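Local coordinates for ribokinase (Arabidopsis thaliana, PDB 6ILS) that catalyses the ATP- and magnesium-dependent phosphorylation of D-ribose at O-5, giving D-ribose 5-phosphate, and works as a homodimer, at the interface of chains A and B. Numbering follows the deposited sequence. Chains: chain A/B, Ribokinase.

Contact 1: the interface of chains A and B. Residues chain A 15, 99, 101, 111; chain B 17, 99, 101, 111.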
ATOM      1  N   ILE A  15      -4.379   1.756  -3.936  1.00 28.16           N
ATOM      2  CA  ILE A  15      -4.074   0.345  -3.769  1.00 30.45           C
ATOM      3  C   ILE A  15      -5.229  -0.506  -4.284  1.00 31.07           C
ATOM      4  O   ILE A  15      -6.197  -0.755  -3.573  1.00 32.00           O
ATOM      5  CB  ILE A  15      -3.793   0.028  -2.315  1.00 29.52           C
ATOM      6  CG1 ILE A  15      -2.690   0.951  -1.794  1.00 29.55           C
ATOM      7  CG2 ILE A  15      -3.387  -1.443  -2.156  1.00 33.35           C
ATOM      8  CD1 ILE A  15      -2.621   1.023  -0.314  1.00 29.41           C
ATOM      9  N   VAL A  99      -7.706   2.040  -0.395  1.00 31.61           N
ATOM     10  CA  VAL A  99      -7.773   0.619  -0.729  1.00 35.57           C
ATOM     11  C   VAL A  99      -9.004   0.380  -1.608  1.00 42.80           C
ATOM     12  O   VAL A  99     -10.141   0.499  -1.149  1.00 42.44           O
ATOM     13  CB  VAL A  99      -7.833  -0.267   0.527  1.00 39.51           C
ATOM     14  CG1 VAL A  99      -7.961  -1.737   0.135  1.00 41.46           C
ATOM     15  CG2 VAL A  99      -6.598  -0.043   1.411  1.00 36.34           C
ATOM     16  N   MET A 101     -11.171  -2.226  -3.726  1.00 50.64           N
ATOM     17  CA  MET A 101     -11.400  -3.659  -3.886  1.00 53.24           C
ATOM     18  C   MET A 101     -12.353  -3.985  -5.032  1.00 59.19           C
ATOM     19  O   MET A 101     -13.551  -4.189  -4.822  1.00 63.39           O
ATOM     20  CB  MET A 101     -11.920  -4.247  -2.583  1.00 51.76           C
ATOM     21  CG  MET A 101     -10.880  -4.231  -1.501  1.00 48.87           C
ATOM     22  SD  MET A 101     -11.576  -4.395   0.135  1.00 58.68           S
ATOM     23  CE  MET A 101     -12.370  -2.800   0.329  1.00 55.77           C
ATOM     24  N   ILE A 111     -11.824   1.798   0.963  1.00 44.61           N
ATOM     25  CA  ILE A 111     -11.423   2.405   2.222  1.00 42.95           C
ATOM     26  C   ILE A 111     -10.508   3.584   1.913  1.00 44.74           C
ATOM     27  O   ILE A 111      -9.469   3.417   1.276  1.00 41.74           O
ATOM     28  CB  ILE A 111     -10.689   1.418   3.137  1.00 43.11           C
ATOM     29  CG1 ILE A 111     -11.508   0.148   3.333  1.00 47.24           C
ATOM     30  CG2 ILE A 111     -10.368   2.062   4.475  1.00 42.63           C
ATOM     31  CD1 ILE A 111     -10.942  -0.758   4.393  1.00 50.72           C
TER
ATOM     32  N   VAL B  17      -4.945  -0.731   7.872  1.00 42.90           N
ATOM     33  CA  VAL B  17      -5.892   0.366   7.992  1.00 41.46           C
ATOM     34  C   VAL B  17      -6.821   0.125   9.186  1.00 52.35           C
ATOM     35  O   VAL B  17      -7.406  -0.953   9.335  1.00 51.80           O
ATOM     36  CB  VAL B  17      -6.715   0.576   6.694  1.00 44.13           C
ATOM     37  CG1 VAL B  17      -5.792   0.972   5.537  1.00 42.26           C
ATOM     38  CG2 VAL B  17      -7.518  -0.666   6.332  1.00 47.97           C
ATOM     39  N   VAL B  99      -3.294  -6.319   2.583  1.00 37.96           N
ATOM     40  CA  VAL B  99      -4.148  -5.285   3.154  1.00 40.98           C
ATOM     41  C   VAL B  99      -4.796  -5.816   4.427  1.00 44.65           C
ATOM     42  O   VAL B  99      -5.667  -6.686   4.373  1.00 45.96           O
ATOM     43  CB  VAL B  99      -5.227  -4.832   2.170  1.00 37.51           C
ATOM     44  CG1 VAL B  99      -6.153  -3.813   2.826  1.00 43.15           C
ATOM     45  CG2 VAL B  99      -4.579  -4.247   0.923  1.00 35.80           C
ATOM     46  N   MET B 101      -7.131  -5.078   7.338  1.00 51.64           N
ATOM     47  CA  MET B 101      -8.181  -4.215   7.864  1.00 54.41           C
ATOM     48  C   MET B 101      -8.511  -4.516   9.323  1.00 59.68           C
ATOM     49  O   MET B 101      -9.273  -5.438   9.621  1.00 61.94           O
ATOM     50  CB  MET B 101      -9.439  -4.343   7.013  1.00 51.41           C
ATOM     51  CG  MET B 101      -9.246  -3.829   5.613  1.00 53.94           C
ATOM     52  SD  MET B 101     -10.288  -4.646   4.412  1.00 60.66           S
ATOM     53  CE  MET B 101      -9.829  -3.758   2.932  1.00 57.75           C
ATOM     54  N   ILE B 111      -6.568  -9.226   3.076  1.00 47.41           N
ATOM     55  CA  ILE B 111      -6.430  -9.557   1.657  1.00 46.51           C
ATOM     56  C   ILE B 111      -4.947  -9.662   1.307  1.00 47.62           C
ATOM     57  O   ILE B 111      -4.188  -8.706   1.503  1.00 41.99           O
ATOM     58  CB  ILE B 111      -7.090  -8.509   0.745  1.00 46.06           C
ATOM     59  CG1 ILE B 111      -8.550  -8.282   1.143  1.00 49.57           C
ATOM     60  CG2 ILE B 111      -6.991  -8.928  -0.713  1.00 44.08           C
ATOM     61  CD1 ILE B 111      -9.312  -7.393   0.180  1.00 47.02           C
TER
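A:Met101 and B:Met101 meet end to end close to the two-fold axis of the ribokinase dimer, a small example of how a symmetric interface lets equivalent residues settle into unequal shapes. The thioether sulfur SD of A:Met101 lies 3.4 Å from the terminal methyl CE of B:Met101. The two methionine side chains begin alike but part at the last torsion: A:Met101 folds back about its CG-SD bond (chi3 -71°), whereas B:Met101 stays stretched out (chi3 178°) and carries its methyl CE to A:Met101, A:Ile111 and A:Val99. Strict symmetry is thereby broken at the centre.

The remaining contacts are apolar packing. B:Met101 slants past A:Ile111: CD1 of A:Ile111 rests 3.5 Å from CE of B:Met101, and this one methyl lies against CG, SD and CE of the methionine. The same CD1 of A:Ile111 reaches CG2 of B:Val17 at 3.9 Å. In the exchanged pairing the bent A:Met101 presents SD to CD1 of B:Ile111 at 3.8 Å. A:Val99 and B:Val99 point at one another across the axis, with their CG1 methyls 3.8 Å apart. A:Ile15 stands at the margin, its CG2 4.3 Å from CG2 of B:Val99.

In the fold, these residues come from strands 12-19, 96-103 and 108-113 of chain A and their counterparts in chain B, strands of the beta-sheet lids of the two subunits, which face each other here around a hydrophobic centre.

Contact 2: the interface of chains A and B. Residues chain A 17, 19, 23, 29, 31, 101; chain B 111-113.
The small beta-sheet lid typical of PfkB-family ribokinases supplies this contact: strand 28-30 of chain A and the residue after it run alongside strand 108-113 of chain B, and A:Ile29 and B:Ile111 form a parallel bridge between the subunits. Two main-chain hydrogen bonds stitch the edge, and both use B:Ile112. Its N-H donates to the carbonyl O of A:Ile29 at 3.1 Å, while its own carbonyl O accepts from N of A:Ala31, so one residue is gripped on both its peptide groups.

Beside this seam, B:Ile111 sinks its side chain into chain A, and its branches divide the work. CG1 of B:Ile111 lies 3.8 Å from CG1 of A:Ile29, the two side chains running alongside and pointing the same way. The other branch, CG2 of B:Ile111, is turned anti to the backbone N, which brings it 3.8 Å from CG2 of A:Ile19, a side chain that crosses it nearly at a right angle. This CG2 of B:Ile111 also meets the CB methyl of A:Ala31 at 3.9 Å. CD1 of B:Ile111 comes 4.0 Å from CD1 of A:Ile19. Further along the strand, CG2 of B:Val113 packs obliquely on CG1 of A:Val17 at 3.7 Å.

The backbone pairing probably fixes the register of the strands; with the buried side chain of B:Ile111, the paired edges help hold the lids of the two subunits together in the homodimer.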
ATOM      1  N   VAL A  17      -6.896  -3.933  -5.527  1.00 39.16           N
ATOM      2  CA  VAL A  17      -6.803  -5.386  -5.444  1.00 37.92           C
ATOM      3  C   VAL A  17      -8.000  -6.023  -6.151  1.00 48.53           C
ATOM      4  O   VAL A  17      -9.140  -5.584  -5.982  1.00 46.69           O
ATOM      5  CB  VAL A  17      -6.728  -5.885  -3.980  1.00 36.73           C
ATOM      6  CG1 VAL A  17      -5.392  -5.495  -3.343  1.00 39.02           C
ATOM      7  CG2 VAL A  17      -7.894  -5.361  -3.166  1.00 42.32           C
ATOM      8  N   ILE A  19     -10.357  -9.046  -6.320  1.00 57.09           N
ATOM      9  CA  ILE A  19     -10.819 -10.167  -5.516  1.00 59.91           C
ATOM     10  C   ILE A  19     -12.130 -10.720  -6.070  1.00 65.85           C
ATOM     11  O   ILE A  19     -12.898  -9.991  -6.696  1.00 68.33           O
ATOM     12  CB  ILE A  19     -11.008  -9.754  -4.045  1.00 61.27           C
ATOM     13  CG1 ILE A  19     -11.919  -8.526  -3.953  1.00 60.88           C
ATOM     14  CG2 ILE A  19      -9.659  -9.466  -3.400  1.00 54.96           C
ATOM     15  CD1 ILE A  19     -12.163  -8.054  -2.544  1.00 62.94           C
ATOM     16  N   PRO A  23     -13.945 -10.126   1.915  1.00 70.30           N
ATOM     17  CA  PRO A  23     -13.716 -11.032   3.045  1.00 68.73           C
ATOM     18  C   PRO A  23     -14.750 -10.880   4.160  1.00 70.57           C
ATOM     19  O   PRO A  23     -15.697 -10.101   4.029  1.00 74.44           O
ATOM     20  CB  PRO A  23     -12.328 -10.624   3.544  1.00 66.40           C
ATOM     21  CG  PRO A  23     -12.216  -9.197   3.174  1.00 64.63           C
ATOM     22  CD  PRO A  23     -12.946  -9.042   1.871  1.00 68.65           C
ATOM     23  N   ILE A  29      -8.440 -13.715   2.687  1.00 57.66           N
ATOM     24  CA  ILE A  29      -8.626 -14.129   1.304  1.00 56.30           C
ATOM     25  C   ILE A  29      -7.371 -13.841   0.491  1.00 58.20           C
ATOM     26  O   ILE A  29      -6.399 -13.268   1.001  1.00 55.24           O
ATOM     27  CB  ILE A  29      -9.828 -13.426   0.639  1.00 59.34           C
ATOM     28  CG1 ILE A  29      -9.636 -11.907   0.644  1.00 57.64           C
ATOM     29  CG2 ILE A  29     -11.134 -13.816   1.324  1.00 60.89           C
ATOM     30  CD1 ILE A  29     -10.659 -11.172  -0.189  1.00 57.66           C
ATOM     31  N   ALA A  31      -6.256 -12.125  -3.213  1.00 48.67           N
ATOM     32  CA  ALA A  31      -6.634 -11.390  -4.403  1.00 50.78           C
ATOM     33  C   ALA A  31      -6.085 -12.093  -5.627  1.00 48.65           C
ATOM     34  O   ALA A  31      -5.074 -12.792  -5.546  1.00 47.22           O
ATOM     35  CB  ALA A  31      -6.122  -9.961  -4.336  1.00 49.42           C
ATOM     36  N   MET A 101     -11.171  -2.226  -3.726  1.00 50.64           N
ATOM     37  CA  MET A 101     -11.400  -3.659  -3.886  1.00 53.24           C
ATOM     38  C   MET A 101     -12.353  -3.985  -5.032  1.00 59.19           C
ATOM     39  O   MET A 101     -13.551  -4.189  -4.822  1.00 63.39           O
ATOM     40  CB  MET A 101     -11.920  -4.247  -2.583  1.00 51.76           C
ATOM     41  CG  MET A 101     -10.880  -4.231  -1.501  1.00 48.87           C
ATOM     42  SD  MET A 101     -11.576  -4.395   0.135  1.00 58.68           S
ATOM     43  CE  MET A 101     -12.370  -2.800   0.329  1.00 55.77           C
TER
ATOM     44  N   ILE B 111      -6.568  -9.226   3.076  1.00 47.41           N
ATOM     45  CA  ILE B 111      -6.430  -9.557   1.657  1.00 46.51           C
ATOM     46  C   ILE B 111      -4.947  -9.662   1.307  1.00 47.62           C
ATOM     47  O   ILE B 111      -4.188  -8.706   1.503  1.00 41.99           O
ATOM     48  CB  ILE B 111      -7.090  -8.509   0.745  1.00 46.06           C
ATOM     49  CG1 ILE B 111      -8.550  -8.282   1.143  1.00 49.57           C
ATOM     50  CG2 ILE B 111      -6.991  -8.928  -0.713  1.00 44.08           C
ATOM     51  CD1 ILE B 111      -9.312  -7.393   0.180  1.00 47.02           C
ATOM     52  N   ILE B 112      -4.528 -10.825   0.812  1.00 46.49           N
ATOM     53  CA  ILE B 112      -3.118 -11.034   0.497  1.00 42.78           C
ATOM     54  C   ILE B 112      -2.889 -11.088  -1.008  1.00 41.99           C
ATOM     55  O   ILE B 112      -3.561 -11.825  -1.734  1.00 43.19           O
ATOM     56  CB  ILE B 112      -2.569 -12.312   1.182  1.00 46.19           C
ATOM     57  CG1 ILE B 112      -2.211 -11.983   2.631  1.00 42.95           C
ATOM     58  CG2 ILE B 112      -1.337 -12.844   0.448  1.00 39.61           C
ATOM     59  CD1 ILE B 112      -1.626 -13.108   3.421  1.00 47.93           C
ATOM     60  N   VAL B 113      -1.958 -10.255  -1.475  1.00 36.05           N
ATOM     61  CA  VAL B 113      -1.554 -10.256  -2.871  1.00 32.88           C
ATOM     62  C   VAL B 113      -0.234 -10.998  -2.978  1.00 30.56           C
ATOM     63  O   VAL B 113       0.768 -10.585  -2.379  1.00 28.87           O
ATOM     64  CB  VAL B 113      -1.394  -8.822  -3.443  1.00 32.69           C
ATOM     65  CG1 VAL B 113      -0.942  -8.876  -4.897  1.00 33.91           C
ATOM     66  CG2 VAL B 113      -2.691  -8.042  -3.306  1.00 35.04           C
TER

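Contact 3: the interface of chains A and B. Residues chain A 97, 111-113; chain B 17, 19, 31, 33-34.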
ATOM      1  N   HIS A  97      -3.903   7.339   1.408  1.00 25.96           N
ATOM      2  CA  HIS A  97      -4.114   6.222   0.496  1.00 27.63           C
ATOM      3  C   HIS A  97      -5.549   5.707   0.461  1.00 29.35           C
ATOM      4  O   HIS A  97      -6.370   5.992   1.333  1.00 28.65           O
ATOM      5  CB  HIS A  97      -3.163   5.060   0.821  1.00 24.85           C
ATOM      6  CG  HIS A  97      -3.137   4.658   2.265  1.00 27.62           C
ATOM      7  ND1 HIS A  97      -2.672   5.489   3.262  1.00 27.01           N
ATOM      8  CD2 HIS A  97      -3.452   3.488   2.869  1.00 25.63           C
ATOM      9  CE1 HIS A  97      -2.738   4.863   4.424  1.00 29.28           C
ATOM     10  NE2 HIS A  97      -3.208   3.646   4.213  1.00 34.08           N
ATOM     11  N   ILE A 111     -11.824   1.798   0.963  1.00 44.61           N
ATOM     12  CA  ILE A 111     -11.423   2.405   2.222  1.00 42.95           C
ATOM     13  C   ILE A 111     -10.508   3.584   1.913  1.00 44.74           C
ATOM     14  O   ILE A 111      -9.469   3.417   1.276  1.00 41.74           O
ATOM     15  CB  ILE A 111     -10.689   1.418   3.137  1.00 43.11           C
ATOM     16  CG1 ILE A 111     -11.508   0.148   3.333  1.00 47.24           C
ATOM     17  CG2 ILE A 111     -10.368   2.062   4.475  1.00 42.63           C
ATOM     18  CD1 ILE A 111     -10.942  -0.758   4.393  1.00 50.72           C
ATOM     19  N   ILE A 112     -10.890   4.776   2.352  1.00 43.99           N
ATOM     20  CA  ILE A 112     -10.059   5.947   2.136  1.00 39.12           C
ATOM     21  C   ILE A 112      -9.362   6.356   3.430  1.00 39.44           C
ATOM     22  O   ILE A 112     -10.006   6.506   4.469  1.00 42.08           O
ATOM     23  CB  ILE A 112     -10.880   7.122   1.592  1.00 42.61           C
ATOM     24  CG1 ILE A 112     -11.552   6.724   0.277  1.00 41.63           C
ATOM     25  CG2 ILE A 112      -9.993   8.330   1.369  1.00 40.72           C
ATOM     26  CD1 ILE A 112     -12.338   7.837  -0.355  1.00 43.75           C
ATOM     27  N   VAL A 113      -8.040   6.509   3.364  1.00 33.43           N
ATOM     28  CA  VAL A 113      -7.253   7.038   4.483  1.00 33.72           C
ATOM     29  C   VAL A 113      -6.707   8.425   4.140  1.00 31.49           C
ATOM     30  O   VAL A 113      -5.799   8.555   3.317  1.00 30.29           O
ATOM     31  CB  VAL A 113      -6.068   6.121   4.850  1.00 34.38           C
ATOM     32  CG1 VAL A 113      -5.321   6.682   6.042  1.00 32.75           C
ATOM     33  CG2 VAL A 113      -6.545   4.698   5.123  1.00 34.17           C
TER
ATOM     34  N   VAL B  17      -4.945  -0.731   7.872  1.00 42.90           N
ATOM     35  CA  VAL B  17      -5.892   0.366   7.992  1.00 41.46           C
ATOM     36  C   VAL B  17      -6.821   0.125   9.186  1.00 52.35           C
ATOM     37  O   VAL B  17      -7.406  -0.953   9.335  1.00 51.80           O
ATOM     38  CB  VAL B  17      -6.715   0.576   6.694  1.00 44.13           C
ATOM     39  CG1 VAL B  17      -5.792   0.972   5.537  1.00 42.26           C
ATOM     40  CG2 VAL B  17      -7.518  -0.666   6.332  1.00 47.97           C
ATOM     41  N   ILE B  19     -10.198   0.662  10.846  1.00 59.51           N
ATOM     42  CA  ILE B  19     -11.576   1.024  10.536  1.00 61.50           C
ATOM     43  C   ILE B  19     -12.502   0.671  11.704  1.00 68.43           C
ATOM     44  O   ILE B  19     -12.078   0.033  12.673  1.00 68.15           O
ATOM     45  CB  ILE B  19     -12.071   0.327   9.248  1.00 64.03           C
ATOM     46  CG1 ILE B  19     -12.058  -1.195   9.415  1.00 65.36           C
ATOM     47  CG2 ILE B  19     -11.212   0.727   8.060  1.00 59.28           C
ATOM     48  CD1 ILE B  19     -12.378  -1.950   8.137  1.00 63.88           C
ATOM     49  N   ALA B  31     -11.125   5.444   6.945  1.00 45.39           N
ATOM     50  CA  ALA B  31     -10.368   4.882   8.049  1.00 46.24           C
ATOM     51  C   ALA B  31      -9.896   5.989   8.974  1.00 45.42           C
ATOM     52  O   ALA B  31      -9.770   7.141   8.567  1.00 49.32           O
ATOM     53  CB  ALA B  31      -9.180   4.082   7.528  1.00 47.43           C
ATOM     54  N   THR B  33      -6.852   5.794  10.641  1.00 45.05           N
ATOM     55  CA  THR B  33      -5.448   5.951  10.302  1.00 44.17           C
ATOM     56  C   THR B  33      -4.917   4.693   9.602  1.00 44.82           C
ATOM     57  O   THR B  33      -5.690   3.819   9.180  1.00 39.98           O
ATOM     58  CB  THR B  33      -4.595   6.274  11.561  1.00 43.92           C
ATOM     59  OG1 THR B  33      -3.253   6.605  11.177  1.00 42.88           O
ATOM     60  CG2 THR B  33      -4.582   5.107  12.539  1.00 47.95           C
ATOM     61  N   GLY B  34      -3.596   4.623   9.469  1.00 42.69           N
ATOM     62  CA  GLY B  34      -2.949   3.502   8.817  1.00 37.56           C
ATOM     63  C   GLY B  34      -1.441   3.574   8.931  1.00 40.45           C
ATOM     64  O   GLY B  34      -0.876   4.575   9.397  1.00 40.77           O
TER
HETATM   65  O   HOH W   1      -9.723   8.849   6.346  1.00 43.52           O
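Strand 108-113 of chain A meets the loop residues B:Ile19 and B:Ala31, strand 12-18 and the start of strand 33-39 of chain B, with A:His97 of strand 96-103 at the border. These are elements of the beta-sheet lid of a PfkB-family sugar kinase, and they illustrate how a short main-chain link can be flanked by closely fitted methyl groups.

A direct link is the hydrogen bond from N of B:Ala31 to the carbonyl O of A:Ile112, 2.9 Å long and nearly straight at the hydrogen (169°). The donor is tilted 29° from the carbonyl plane. A water also lies 3.0 Å from this O of A:Ile112 and 2.8 Å from the carbonyl O of B:Ala31, bridging the two backbones.

On the apolar side, the CB methyl of B:Ala31 touches both CG2 of A:Val113, at 3.6 Å, and CG2 of A:Ile111, at 3.8 Å. A:Val113 holds its CG1 anti to the backbone N (chi1 -178°); that leaves CG2 of A:Val113 directed at B:Ala31 and, obliquely, at CG1 of B:Val17 3.8 Å away. The CG1 branch instead borders the main chain of B:Thr33. B:Ile19 crosses A:Ile111 almost perpendicularly, with their CG2 methyls 3.9 Å apart. The imidazole of A:His97 carries CB of A:Val113 over one face, toward the rim, and its NE2 approaches CG1 of B:Val17 at 3.9 Å.

Contact 1 lies between the other two, its C-alpha centre about 8 Å from that of each, while the centres of contact 2 and contact 3 are about 16 Å apart. Contact 1 shares A:Met101 and B:Ile111 with contact 2, and A:Ile111 and B:Val17 with contact 3, so the same isoleucine of each subunit joins the central packing to a flanking strand edge. Contacts 2 and 3 are largely symmetry mates about the axis running through contact 1. The centres lie 20 to 25 Å from the active-site aspartate, A:Asp259 for contacts 1 and 2, B:Asp259 for contact 3, which suggests a structural role in dimer assembly.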